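Local coordinates for molybdenum ABC transporter, periplasmic molybdenum-binding protein (Vibrio cholerae, PDB 4RXL) that binds tungstate in the crystal and probably captures molybdate or tungstate in the periplasm for delivery to an ABC transporter, at residues S12-A17 with L55-N60; Q120-P125 with Y129-L134; A148-V153 with L157-R162; V212-S217 with Q221-R226. All coordinates share one frame; numbering follows the deposited sequence. Where two conformers were deposited one is given.

The four contacts follow one another along the chain, and none nests in or crosses another. Interaction 1 spans the longest separation: it brings the loop after strand 6-11 back against strand 55-57 and the turn after it, with the rest of helix 15-28, strand 33-38 and helix 40-49 between. Interaction 2 joins a loop, and interaction 3 a strand end and its loop, to the helix that follows; they meet where the chain leaves the parallel strands 116-119 and 147-150. Interaction 4 closes the short turn between helices 206-215 and 218-226 and packs against interaction 1, while its centre is about 27 Å from those of interactions 2 and 3. Interactions 1, 2 and 3 all reach the tungstate, from both lobes.

Interaction 1. Residues S12-A17 with L55-N60; sequences SSMTNA and LFISAN. With WO4 (tungstate(VI)ion), chain B.
I57, the last residue of strand 55-57, opens the contact by laying its CG2 branch against M14, with M14 CG 3.8 Å from I57 CG2. The two side chains cross at about a right angle. I57 CG2 stands anti to the backbone N (chi1 -62°, measured to CG1), which turns this branch to the methionine, whose own chain bends at chi2. A branched isoleucine and an unbranched, flexible methionine chain, which touches through CG, suit this buried spot, where Y197 and F229 also pack on M14. S58 turns its side chain away and hydrogen-bonds through OG to N60 O at 2.8 Å, helping to shape the turn after the strand. A59 then points its methyl inward: A59 CB lies 4.2 Å from S13 OG and 3.7 Å from tungstate O4, a short methyl that reaches both without a polar group of its own. N60 finishes the segment as the N-cap of helix 61-69, its OD1 accepting from W63 N. Facing this turn, S13 N donates to tungstate O4 at 2.8 Å (153°), and its hydroxyl lies very close to the same oxygen. Two post-strand loops converging on an oxyanion in this way are characteristic of the binding cleft of ModA-type periplasmic binding proteins.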
loop_
_atom_site.group_PDB
_atom_site.type_symbol
_atom_site.label_atom_id
_atom_site.label_comp_id
_atom_site.label_asym_id
_atom_site.label_seq_id
_atom_site.Cartn_x
_atom_site.Cartn_y
_atom_site.Cartn_z
ATOM N N SER A 12 3.835 -3.378 1.917
ATOM C CA SER A 12 3.101 -3.903 3.023
ATOM C C SER A 12 1.612 -4.084 2.763
ATOM O O SER A 12 1.023 -5.025 3.280
ATOM C CB SER A 12 3.278 -3.023 4.240
ATOM O OG SER A 12 4.656 -3.013 4.628
ATOM N N SER A 13 0.978 -3.211 1.978
ATOM C CA SER A 13 -0.453 -3.361 1.729
ATOM C C SER A 13 -0.749 -4.646 0.929
ATOM O O SER A 13 -1.898 -5.053 0.833
ATOM C CB SER A 13 -1.038 -2.133 0.978
ATOM O OG SER A 13 -0.340 -1.872 -0.225
ATOM N N MET A 14 0.275 -5.224 0.302
ATOM C CA MET A 14 0.141 -6.490 -0.435
ATOM C C MET A 14 0.322 -7.771 0.402
ATOM O O MET A 14 0.185 -8.905 -0.127
ATOM C CB MET A 14 1.109 -6.483 -1.632
ATOM C CG MET A 14 0.505 -5.830 -2.882
ATOM S SD MET A 14 -0.641 -6.939 -3.834
ATOM C CE MET A 14 -1.288 -5.805 -5.085
ATOM N N THR A 15 0.529 -7.608 1.708
ATOM C CA THR A 15 0.924 -8.709 2.578
ATOM C C THR A 15 -0.031 -9.890 2.424
ATOM O O THR A 15 0.389 -11.006 2.108
ATOM C CB THR A 15 0.971 -8.286 4.044
ATOM O OG1 THR A 15 2.018 -7.335 4.206
ATOM C CG2 THR A 15 1.223 -9.465 4.955
ATOM N N ASN A 16 -1.317 -9.650 2.644
ATOM C CA ASN A 16 -2.256 -10.740 2.697
ATOM C C ASN A 16 -2.523 -11.351 1.352
ATOM O O ASN A 16 -2.552 -12.558 1.235
ATOM C CB ASN A 16 -3.556 -10.356 3.394
ATOM C CG ASN A 16 -3.293 -9.880 4.794
ATOM O OD1 ASN A 16 -2.913 -8.739 5.001
ATOM N ND2 ASN A 16 -3.463 -10.753 5.747
ATOM N N ALA A 17 -2.653 -10.524 0.330
ATOM C CA ALA A 17 -2.920 -10.995 -1.012
ATOM C C ALA A 17 -1.755 -11.805 -1.545
ATOM O O ALA A 17 -1.999 -12.852 -2.148
ATOM C CB ALA A 17 -3.213 -9.812 -1.947
ATOM N N LEU A 55 11.596 -10.353 -7.630
ATOM C CA LEU A 55 10.376 -9.616 -7.987
ATOM C C LEU A 55 10.136 -8.535 -6.979
ATOM O O LEU A 55 10.408 -8.732 -5.776
ATOM C CB LEU A 55 9.144 -10.531 -7.954
ATOM C CG LEU A 55 9.028 -11.730 -8.895
ATOM C CD1 LEU A 55 7.725 -12.451 -8.600
ATOM C CD2 LEU A 55 9.083 -11.273 -10.332
ATOM N N PHE A 56 9.563 -7.439 -7.455
ATOM C CA PHE A 56 9.186 -6.298 -6.619
ATOM C C PHE A 56 7.794 -5.798 -6.935
ATOM O O PHE A 56 7.484 -5.517 -8.063
ATOM C CB PHE A 56 10.200 -5.166 -6.827
ATOM C CG PHE A 56 9.888 -3.873 -6.062
ATOM C CD1 PHE A 56 9.538 -3.854 -4.718
ATOM C CD2 PHE A 56 9.990 -2.664 -6.709
ATOM C CE1 PHE A 56 9.320 -2.641 -4.062
ATOM C CE2 PHE A 56 9.736 -1.470 -6.059
ATOM C CZ PHE A 56 9.428 -1.457 -4.734
ATOM N N ILE A 57 6.937 -5.704 -5.939
ATOM C CA ILE A 57 5.610 -5.114 -6.104
ATOM C C ILE A 57 5.580 -3.838 -5.288
ATOM O O ILE A 57 5.703 -3.857 -4.068
ATOM C CB ILE A 57 4.490 -6.066 -5.618
ATOM C CG1 ILE A 57 4.508 -7.355 -6.461
ATOM C CG2 ILE A 57 3.113 -5.390 -5.634
ATOM C CD1 ILE A 57 3.588 -8.441 -5.918
ATOM N N SER A 58 5.401 -2.721 -5.958
ATOM C CA SER A 58 5.308 -1.408 -5.299
ATOM C C SER A 58 3.872 -0.941 -5.173
ATOM O O SER A 58 3.023 -1.322 -5.967
ATOM C CB SER A 58 6.082 -0.424 -6.157
ATOM O OG SER A 58 6.080 0.867 -5.590
ATOM N N ALA A 59 3.588 -0.082 -4.187
ATOM C CA ALA A 59 2.277 0.538 -4.047
ATOM C C ALA A 59 2.149 1.860 -4.804
ATOM O O ALA A 59 1.099 2.529 -4.725
ATOM C CB ALA A 59 1.936 0.698 -2.592
ATOM N N ASN A 60 3.209 2.241 -5.528
ATOM C CA ASN A 60 3.093 3.278 -6.559
ATOM C C ASN A 60 3.964 3.011 -7.784
ATOM O O ASN A 60 4.834 2.154 -7.743
ATOM C CB ASN A 60 3.341 4.678 -5.980
ATOM C CG ASN A 60 4.770 4.929 -5.566
ATOM O OD1 ASN A 60 5.684 4.165 -5.877
ATOM N ND2 ASN A 60 4.967 6.044 -4.831
HETATM W W WO4 B . 2.875 0.787 1.336
HETATM O O1 WO4 B . 3.290 0.712 3.303
HETATM O O2 WO4 B . 1.939 2.494 0.708
HETATM O O3 WO4 B . 4.629 0.596 0.278
HETATM O O4 WO4 B . 1.609 -0.766 0.837
#

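Interaction 2. Residues Q120-P125 with Y129-L134; sequences QVDAVP and YAKQAL. With WO4 (tungstate(VI)ion), chain B.
The start of helix 125-137 forms one wall of the tungstate pocket, and here P125 at the first turn meets Y129 one turn further on. P125 O accepts from Y129 N at 2.8 Å with an almost straight N-H...O angle of 171°, the usual i to i+4 bond. Proline suits this opening position: the first residue of a helix has no carbonyl one turn back to receive an N-H, so proline costs no helical bond. P125 CB sits between ligand and tyrosine, 3.4 Å from tungstate O2 and 3.8 Å from Y129 CE2. With CG anti to the carbonyl carbon (chi1 -62°), the phenol ring runs back along the first turn, and its hydroxyl hydrogen-bonds A59 O across the cleft. Further out, V121 CB packs on K131 CB at 4.2 Å, both side chains also touching W140. Q120 braces the preceding loop: its OE1 accepts from D122 N at 3.0 Å, while Q120 NE2 donates to D122 OD2 from above the carboxylate plane. V124, the N-cap residue, brings CG1 within 3.6 Å of tungstate O1. Apolar carbons thus flank the anion while the next amide, A126 N, hydrogen-bonds it, and the partial positive charge at the helix start probably helps to stabilise the oxyanion.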
loop_
_atom_site.group_PDB
_atom_site.type_symbol
_atom_site.label_atom_id
_atom_site.label_comp_id
_atom_site.label_asym_id
_atom_site.label_seq_id
_atom_site.Cartn_x
_atom_site.Cartn_y
_atom_site.Cartn_z
ATOM N N GLN A 120 5.001 7.313 6.290
ATOM C CA GLN A 120 5.924 8.435 6.083
ATOM C C GLN A 120 5.559 9.152 4.776
ATOM O O GLN A 120 5.583 8.567 3.717
ATOM C CB GLN A 120 7.387 7.952 6.051
ATOM C CG GLN A 120 8.417 8.980 6.533
ATOM C CD GLN A 120 8.627 10.114 5.546
ATOM O OE1 GLN A 120 8.852 9.871 4.353
ATOM N NE2 GLN A 120 8.541 11.363 6.029
ATOM N N VAL A 121 5.262 10.441 4.890
ATOM C CA VAL A 121 4.598 11.182 3.809
ATOM C C VAL A 121 5.486 11.576 2.642
ATOM O O VAL A 121 4.976 11.951 1.583
ATOM C CB VAL A 121 3.873 12.445 4.331
ATOM C CG1 VAL A 121 2.805 12.094 5.355
ATOM C CG2 VAL A 121 4.857 13.441 4.924
ATOM N N ASP A 122 6.796 11.507 2.822
ATOM C CA ASP A 122 7.709 11.920 1.785
ATOM C C ASP A 122 8.071 10.781 0.864
ATOM O O ASP A 122 8.362 11.028 -0.302
ATOM C CB ASP A 122 8.973 12.547 2.382
ATOM C CG ASP A 122 8.679 13.856 3.114
ATOM O OD1 ASP A 122 7.998 14.727 2.521
ATOM O OD2 ASP A 122 9.118 14.010 4.276
ATOM N N ALA A 123 8.033 9.540 1.351
ATOM C CA ALA A 123 8.517 8.412 0.545
ATOM C C ALA A 123 7.619 7.176 0.472
ATOM O O ALA A 123 7.642 6.479 -0.534
ATOM C CB ALA A 123 9.900 8.002 1.010
ATOM N N VAL A 124 6.855 6.866 1.516
ATOM C CA VAL A 124 6.017 5.665 1.477
ATOM C C VAL A 124 4.756 5.954 0.683
ATOM O O VAL A 124 4.080 6.939 1.005
ATOM C CB VAL A 124 5.639 5.145 2.885
ATOM C CG1 VAL A 124 4.754 3.919 2.753
ATOM C CG2 VAL A 124 6.904 4.840 3.658
ATOM N N PRO A 125 4.393 5.096 -0.301
ATOM C CA PRO A 125 3.241 5.450 -1.137
ATOM C C PRO A 125 1.991 5.852 -0.367
ATOM O O PRO A 125 1.403 6.883 -0.671
ATOM C CB PRO A 125 3.026 4.203 -1.997
ATOM C CG PRO A 125 4.437 3.710 -2.179
ATOM C CD PRO A 125 5.100 3.917 -0.820
ATOM N N TYR A 129 0.238 9.470 -0.907
ATOM C CA TYR A 129 -1.169 9.619 -1.310
ATOM C C TYR A 129 -1.959 10.355 -0.229
ATOM O O TYR A 129 -2.784 11.186 -0.551
ATOM C CB TYR A 129 -1.831 8.260 -1.544
ATOM C CG TYR A 129 -1.263 7.394 -2.653
ATOM C CD1 TYR A 129 -1.221 7.814 -3.987
ATOM C CD2 TYR A 129 -0.859 6.098 -2.371
ATOM C CE1 TYR A 129 -0.752 6.968 -4.994
ATOM C CE2 TYR A 129 -0.381 5.252 -3.367
ATOM C CZ TYR A 129 -0.303 5.700 -4.670
ATOM O OH TYR A 129 0.163 4.818 -5.640
ATOM N N ALA A 130 -1.713 10.050 1.031
ATOM C CA ALA A 130 -2.323 10.809 2.138
ATOM C C ALA A 130 -2.047 12.300 2.083
ATOM O O ALA A 130 -2.968 13.140 2.208
ATOM C CB ALA A 130 -1.887 10.243 3.469
ATOM N N LYS A 131 -0.789 12.655 1.872
ATOM C CA LYS A 131 -0.424 14.054 1.807
ATOM C C LYS A 131 -1.128 14.745 0.651
ATOM O O LYS A 131 -1.660 15.848 0.831
ATOM C CB LYS A 131 1.084 14.193 1.664
ATOM C CG LYS A 131 1.527 15.641 1.686
ATOM C CD LYS A 131 3.033 15.777 1.621
ATOM C CE LYS A 131 3.404 17.211 1.355
ATOM N NZ LYS A 131 4.873 17.396 1.402
ATOM N N GLN A 132 -1.147 14.095 -0.515
ATOM C CA GLN A 132 -1.899 14.618 -1.685
ATOM C C GLN A 132 -3.356 14.902 -1.328
ATOM O O GLN A 132 -3.877 15.982 -1.632
ATOM C CB GLN A 132 -1.821 13.659 -2.863
ATOM C CG GLN A 132 -0.457 13.546 -3.540
ATOM C CD GLN A 132 -0.343 12.403 -4.564
ATOM O OE1 GLN A 132 -1.268 11.635 -4.800
ATOM N NE2 GLN A 132 0.826 12.276 -5.154
ATOM N N ALA A 133 -4.014 13.920 -0.714
ATOM C CA ALA A 133 -5.426 14.059 -0.361
ATOM C C ALA A 133 -5.683 15.176 0.652
ATOM O O ALA A 133 -6.668 15.890 0.534
ATOM C CB ALA A 133 -5.977 12.744 0.159
ATOM N N LEU A 134 -4.802 15.334 1.635
ATOM C CA LEU A 134 -4.945 16.402 2.605
ATOM C C LEU A 134 -4.656 17.773 2.005
ATOM O O LEU A 134 -5.335 18.747 2.344
ATOM C CB LEU A 134 -4.038 16.154 3.806
ATOM C CG LEU A 134 -4.421 14.926 4.623
ATOM C CD1 LEU A 134 -3.350 14.635 5.660
ATOM C CD2 LEU A 134 -5.789 15.067 5.263
HETATM W W WO4 B . 2.875 0.787 1.336
HETATM O O1 WO4 B . 3.290 0.712 3.303
HETATM O O2 WO4 B . 1.939 2.494 0.708
HETATM O O3 WO4 B . 4.629 0.596 0.278
HETATM O O4 WO4 B . 1.609 -0.766 0.837
#

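Interaction 3. Residues A148-V153 with L157-R162; sequences AQTNNV and LALVER. With WO4 (tungstate(VI)ion), chain B.
V153, whose carbonyl O accepts from L157 N, makes the shortest polar bond of this contact with its own N-H: V153 N donates to tungstate O1 at 2.6 Å and an angle of 168°. The carbonyl turns the other way, along helix 153-161, where L157 N reaches V153 O at 2.9 Å (175°). One peptide unit of the first turn therefore grips the ligand while its successor starts the helical ladder. N152 stands just before as N-cap; its OD1 takes the hydrogen bond of L155 N, as asparagine often does at this position, while its CB comes to 3.2 Å from tungstate O1. T150 supports the bend, its OG1 donating to N152 O at 2.8 Å from above the carbonyl plane. That hydroxyl lies between the backbone N and the carbonyl carbon (chi1 64°), which sends the methyl to the helix instead. There T150 and L159 reach toward each other tip to tip, T150 CG2 being 3.7 Å from L159 CD1. The same leucine methyl touches A148 CB at 3.9 Å, because alternate residues of strand 147-150 face the helix while Q149 between them points away. The small A148 and the T150 methyl thus both touch L159 CD1, and the leucine also rests on A117 of the neighbouring strand. L157 instead packs on I89 and V181. Apolar side chains fasten helix to strand, whereas V153 N serves the anion beside A126 N and the S13, S40 and Y171 hydroxyls; the helix start probably adds favourable polarity, and no cationic side chain of the pair touches the tungstate.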
loop_
_atom_site.group_PDB
_atom_site.type_symbol
_atom_site.label_atom_id
_atom_site.label_comp_id
_atom_site.label_asym_id
_atom_site.label_seq_id
_atom_site.Cartn_x
_atom_site.Cartn_y
_atom_site.Cartn_z
ATOM N N ALA A 148 1.317 11.033 13.129
ATOM C CA ALA A 148 2.149 9.954 13.627
ATOM C C ALA A 148 2.573 9.153 12.409
ATOM O O ALA A 148 1.780 8.395 11.844
ATOM C CB ALA A 148 1.390 9.095 14.626
ATOM N N GLN A 149 3.803 9.384 11.955
ATOM C CA GLN A 149 4.255 8.798 10.693
ATOM C C GLN A 149 4.942 7.471 10.964
ATOM O O GLN A 149 5.776 7.365 11.847
ATOM C CB GLN A 149 5.210 9.724 9.945
ATOM C CG GLN A 149 4.603 11.067 9.568
ATOM C CD GLN A 149 5.522 11.897 8.675
ATOM O OE1 GLN A 149 5.872 11.490 7.552
ATOM N NE2 GLN A 149 5.910 13.068 9.169
ATOM N N THR A 150 4.561 6.461 10.183
ATOM C CA THR A 150 5.060 5.109 10.351
ATOM C C THR A 150 5.833 4.653 9.119
ATOM O O THR A 150 5.714 5.234 8.027
ATOM C CB THR A 150 3.888 4.140 10.582
ATOM O OG1 THR A 150 3.068 4.117 9.407
ATOM C CG2 THR A 150 3.086 4.568 11.771
ATOM N N ASN A 151 6.637 3.592 9.279
ATOM C CA ASN A 151 7.452 3.096 8.153
ATOM C C ASN A 151 6.684 2.403 7.021
ATOM O O ASN A 151 7.224 2.212 5.912
ATOM C CB ASN A 151 8.516 2.109 8.648
ATOM C CG ASN A 151 9.533 2.747 9.538
ATOM O OD1 ASN A 151 9.491 3.941 9.787
ATOM N ND2 ASN A 151 10.438 1.942 10.054
ATOM N N ASN A 152 5.443 1.984 7.281
ATOM C CA ASN A 152 4.597 1.413 6.247
ATOM C C ASN A 152 3.147 1.527 6.645
ATOM O O ASN A 152 2.852 1.859 7.806
ATOM C CB ASN A 152 5.011 -0.031 5.912
ATOM C CG ASN A 152 4.751 -1.002 7.026
ATOM O OD1 ASN A 152 3.594 -1.178 7.456
ATOM N ND2 ASN A 152 5.773 -1.695 7.453
ATOM N N VAL A 153 2.263 1.291 5.676
ATOM C CA VAL A 153 0.848 1.500 5.894
ATOM C C VAL A 153 0.265 0.534 6.927
ATOM O O VAL A 153 -0.680 0.892 7.613
ATOM C CB VAL A 153 0.089 1.468 4.572
ATOM C CG1 VAL A 153 -0.058 0.077 4.013
ATOM C CG2 VAL A 153 -1.260 2.146 4.741
ATOM N N LEU A 157 -2.036 1.410 10.132
ATOM C CA LEU A 157 -3.215 0.643 10.519
ATOM C C LEU A 157 -3.177 0.180 11.979
ATOM O O LEU A 157 -4.151 0.371 12.710
ATOM C CB LEU A 157 -3.369 -0.564 9.588
ATOM C CG LEU A 157 -4.527 -1.526 9.865
ATOM C CD1 LEU A 157 -5.858 -0.845 9.629
ATOM C CD2 LEU A 157 -4.390 -2.743 8.985
ATOM N N ALA A 158 -2.046 -0.370 12.427
ATOM C CA ALA A 158 -1.962 -0.906 13.790
ATOM C C ALA A 158 -2.144 0.161 14.868
ATOM O O ALA A 158 -2.639 -0.145 15.945
ATOM C CB ALA A 158 -0.636 -1.616 13.994
ATOM N N LEU A 159 -1.710 1.394 14.605
ATOM C CA LEU A 159 -1.899 2.503 15.568
ATOM C C LEU A 159 -3.385 2.777 15.809
ATOM O O LEU A 159 -3.817 3.071 16.918
ATOM C CB LEU A 159 -1.236 3.796 15.078
ATOM C CG LEU A 159 0.281 3.899 15.156
ATOM C CD1 LEU A 159 0.745 5.201 14.519
ATOM C CD2 LEU A 159 0.758 3.770 16.607
ATOM N N VAL A 160 -4.149 2.678 14.723
ATOM C CA VAL A 160 -5.578 2.876 14.763
ATOM C C VAL A 160 -6.237 1.681 15.462
ATOM O O VAL A 160 -7.095 1.876 16.317
ATOM C CB VAL A 160 -6.180 3.137 13.356
ATOM C CG1 VAL A 160 -7.640 3.561 13.475
ATOM C CG2 VAL A 160 -5.369 4.225 12.659
ATOM N N GLU A 161 -5.827 0.458 15.105
ATOM C CA GLU A 161 -6.328 -0.760 15.757
ATOM C C GLU A 161 -6.129 -0.723 17.265
ATOM O O GLU A 161 -7.009 -1.125 18.041
ATOM C CB GLU A 161 -5.657 -2.002 15.180
ATOM C CG GLU A 161 -6.007 -2.285 13.736
ATOM C CD GLU A 161 -5.338 -3.546 13.212
ATOM O OE1 GLU A 161 -4.201 -3.855 13.646
ATOM O OE2 GLU A 161 -5.949 -4.219 12.353
ATOM N N ARG A 162 -4.968 -0.242 17.695
ATOM C CA ARG A 162 -4.683 -0.121 19.142
ATOM C C ARG A 162 -5.365 1.067 19.818
ATOM O O ARG A 162 -5.322 1.194 21.032
ATOM C CB ARG A 162 -3.174 -0.062 19.389
ATOM C CG ARG A 162 -2.453 -1.321 18.935
ATOM C CD ARG A 162 -1.113 -1.470 19.635
ATOM N NE ARG A 162 -0.131 -0.470 19.210
ATOM C CZ ARG A 162 0.563 -0.519 18.074
ATOM N NH1 ARG A 162 0.381 -1.508 17.199
ATOM N NH2 ARG A 162 1.443 0.443 17.800
HETATM W W WO4 B . 2.875 0.787 1.336
HETATM O O1 WO4 B . 3.290 0.712 3.303
HETATM O O2 WO4 B . 1.939 2.494 0.708
HETATM O O3 WO4 B . 4.629 0.596 0.278
HETATM O O4 WO4 B . 1.609 -0.766 0.837
#

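Interaction 4. Residues V212-S217 with Q221-R226; sequences VAYLRS and QQILQR
The ring of Y214 meets the second segment through its hydroxyl end, Y214 OH lying 3.7 Å from I223 CD1, and the two side chains cross at about a right angle. The ring also meets that of Y25, the planes inclined at about 45°, and its hydroxyl is hydrogen-bonded to D24. The carboxamide of Q221 is the second flat group: NE2 donates to L215 O at 3.2 Å (151°), with the acceptor close to the amide plane and the donor in the carbonyl plane. Glutamine suits its place because, bent at chi2 (-63°), it folds back to L215 O, a carbonyl of the preceding segment, while its CG passes 3.4 Å from S217 O. That last oxygen accepts from Q221 N at 3.0 Å, the first regular bond of helix 218-226. S217 is the N-cap residue of this helix and also ties itself to a carbonyl of its own segment: S217 OG donates in the carbonyl plane, on a lone pair, to Y214 O, which S217 N grips as well. Two donors on one carbonyl hold the turn compactly, and a serine, with its short hydroxyl, can supply the second of them beside its own backbone N-H. I223, a branched residue, packs on A20 and D24. The helical pair as a whole lies near the surface, Y214, L215 and I223 resting on helix 15-28, while L215 and L224 pack on L81 of strand 78-91 and V212 and L215 on L199 of strand 195-201.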
loop_
_atom_site.group_PDB
_atom_site.type_symbol
_atom_site.label_atom_id
_atom_site.label_comp_id
_atom_site.label_asym_id
_atom_site.label_seq_id
_atom_site.Cartn_x
_atom_site.Cartn_y
_atom_site.Cartn_z
ATOM N N VAL A 212 5.384 -14.409 -12.695
ATOM C CA VAL A 212 4.785 -13.213 -13.295
ATOM C C VAL A 212 3.560 -13.608 -14.144
ATOM O O VAL A 212 2.497 -12.972 -14.051
ATOM C CB VAL A 212 5.856 -12.436 -14.097
ATOM C CG1 VAL A 212 5.229 -11.378 -14.998
ATOM C CG2 VAL A 212 6.861 -11.810 -13.130
ATOM N N ALA A 213 3.698 -14.672 -14.939
ATOM C CA ALA A 213 2.590 -15.181 -15.762
ATOM C C ALA A 213 1.385 -15.545 -14.888
ATOM O O ALA A 213 0.245 -15.208 -15.224
ATOM C CB ALA A 213 3.031 -16.378 -16.601
ATOM N N TYR A 214 1.644 -16.193 -13.751
ATOM C CA TYR A 214 0.578 -16.542 -12.821
ATOM C C TYR A 214 -0.048 -15.281 -12.209
ATOM O O TYR A 214 -1.285 -15.176 -12.152
ATOM C CB TYR A 214 1.072 -17.506 -11.722
ATOM C CG TYR A 214 0.103 -17.623 -10.563
ATOM C CD1 TYR A 214 -1.054 -18.400 -10.654
ATOM C CD2 TYR A 214 0.307 -16.896 -9.400
ATOM C CE1 TYR A 214 -1.949 -18.475 -9.597
ATOM C CE2 TYR A 214 -0.576 -16.970 -8.347
ATOM C CZ TYR A 214 -1.693 -17.745 -8.446
ATOM O OH TYR A 214 -2.566 -17.787 -7.387
ATOM N N LEU A 215 0.773 -14.319 -11.802
ATOM C CA LEU A 215 0.240 -13.086 -11.147
ATOM C C LEU A 215 -0.656 -12.257 -12.071
ATOM O O LEU A 215 -1.528 -11.530 -11.605
ATOM C CB LEU A 215 1.371 -12.210 -10.581
ATOM C CG LEU A 215 2.050 -12.818 -9.351
ATOM C CD1 LEU A 215 3.332 -12.067 -9.037
ATOM C CD2 LEU A 215 1.104 -12.857 -8.146
ATOM N N ARG A 216 -0.403 -12.352 -13.370
ATOM C CA ARG A 216 -1.186 -11.649 -14.388
ATOM C C ARG A 216 -2.397 -12.471 -14.850
ATOM O O ARG A 216 -3.234 -11.974 -15.600
ATOM C CB ARG A 216 -0.292 -11.310 -15.597
ATOM C CG ARG A 216 0.845 -10.339 -15.283
ATOM C CD ARG A 216 1.973 -10.410 -16.306
ATOM N NE ARG A 216 1.645 -9.763 -17.577
ATOM C CZ ARG A 216 2.499 -9.628 -18.591
ATOM N NH1 ARG A 216 3.740 -10.089 -18.493
ATOM N NH2 ARG A 216 2.113 -9.024 -19.704
ATOM N N SER A 217 -2.491 -13.729 -14.404
ATOM C CA SER A 217 -3.573 -14.629 -14.821
ATOM C C SER A 217 -4.891 -14.374 -14.101
ATOM O O SER A 217 -4.929 -13.789 -13.023
ATOM C CB SER A 217 -3.189 -16.092 -14.576
ATOM O OG SER A 217 -3.243 -16.407 -13.187
ATOM N N GLN A 221 -5.919 -12.767 -10.404
ATOM C CA GLN A 221 -6.734 -11.562 -10.360
ATOM C C GLN A 221 -7.981 -11.784 -9.522
ATOM O O GLN A 221 -8.380 -10.866 -8.825
ATOM C CB GLN A 221 -7.088 -11.096 -11.781
ATOM C CG GLN A 221 -5.874 -10.577 -12.556
ATOM C CD GLN A 221 -5.244 -9.333 -11.927
ATOM O OE1 GLN A 221 -5.940 -8.350 -11.682
ATOM N NE2 GLN A 221 -3.922 -9.372 -11.659
ATOM N N GLN A 222 -8.537 -12.992 -9.550
ATOM C CA GLN A 222 -9.721 -13.291 -8.732
ATOM C C GLN A 222 -9.348 -13.231 -7.250
ATOM O O GLN A 222 -10.092 -12.683 -6.450
ATOM C CB GLN A 222 -10.369 -14.629 -9.105
ATOM C CG GLN A 222 -11.242 -14.543 -10.342
ATOM C CD GLN A 222 -11.846 -15.886 -10.730
ATOM O OE1 GLN A 222 -11.262 -16.945 -10.459
ATOM N NE2 GLN A 222 -13.009 -15.856 -11.371
ATOM N N ILE A 223 -8.172 -13.742 -6.891
ATOM C CA ILE A 223 -7.707 -13.641 -5.503
ATOM C C ILE A 223 -7.512 -12.186 -5.095
ATOM O O ILE A 223 -7.987 -11.783 -4.040
ATOM C CB ILE A 223 -6.450 -14.501 -5.287
ATOM C CG1 ILE A 223 -6.842 -15.962 -5.294
ATOM C CG2 ILE A 223 -5.761 -14.102 -3.986
ATOM C CD1 ILE A 223 -5.708 -16.923 -5.586
ATOM N N LEU A 224 -6.823 -11.393 -5.918
ATOM C CA LEU A 224 -6.648 -9.967 -5.627
ATOM C C LEU A 224 -8.012 -9.303 -5.471
ATOM O O LEU A 224 -8.198 -8.524 -4.556
ATOM C CB LEU A 224 -5.858 -9.266 -6.737
ATOM C CG LEU A 224 -4.360 -9.610 -6.753
ATOM C CD1 LEU A 224 -3.709 -9.347 -8.104
ATOM C CD2 LEU A 224 -3.659 -8.857 -5.651
ATOM N N GLN A 225 -8.965 -9.587 -6.347
ATOM C CA GLN A 225 -10.327 -8.998 -6.189
ATOM C C GLN A 225 -10.968 -9.373 -4.843
ATOM O O GLN A 225 -11.617 -8.546 -4.208
ATOM C CB GLN A 225 -11.274 -9.377 -7.340
ATOM C CG GLN A 225 -10.821 -9.087 -8.777
ATOM C CD GLN A 225 -10.159 -7.729 -8.977
ATOM O OE1 GLN A 225 -10.723 -6.694 -8.617
ATOM N NE2 GLN A 225 -8.964 -7.726 -9.580
ATOM N N ARG A 226 -10.760 -10.600 -4.384
ATOM C CA ARG A 226 -11.379 -11.048 -3.133
ATOM C C ARG A 226 -10.799 -10.368 -1.904
ATOM O O ARG A 226 -11.487 -10.216 -0.887
ATOM C CB ARG A 226 -11.305 -12.565 -3.001
ATOM C CG ARG A 226 -12.237 -13.218 -4.001
ATOM C CD ARG A 226 -12.601 -14.612 -3.586
ATOM N NE ARG A 226 -11.523 -15.551 -3.847
ATOM C CZ ARG A 226 -11.430 -16.312 -4.943
ATOM N NH1 ARG A 226 -10.420 -17.166 -5.051
ATOM N NH2 ARG A 226 -12.310 -16.229 -5.930
#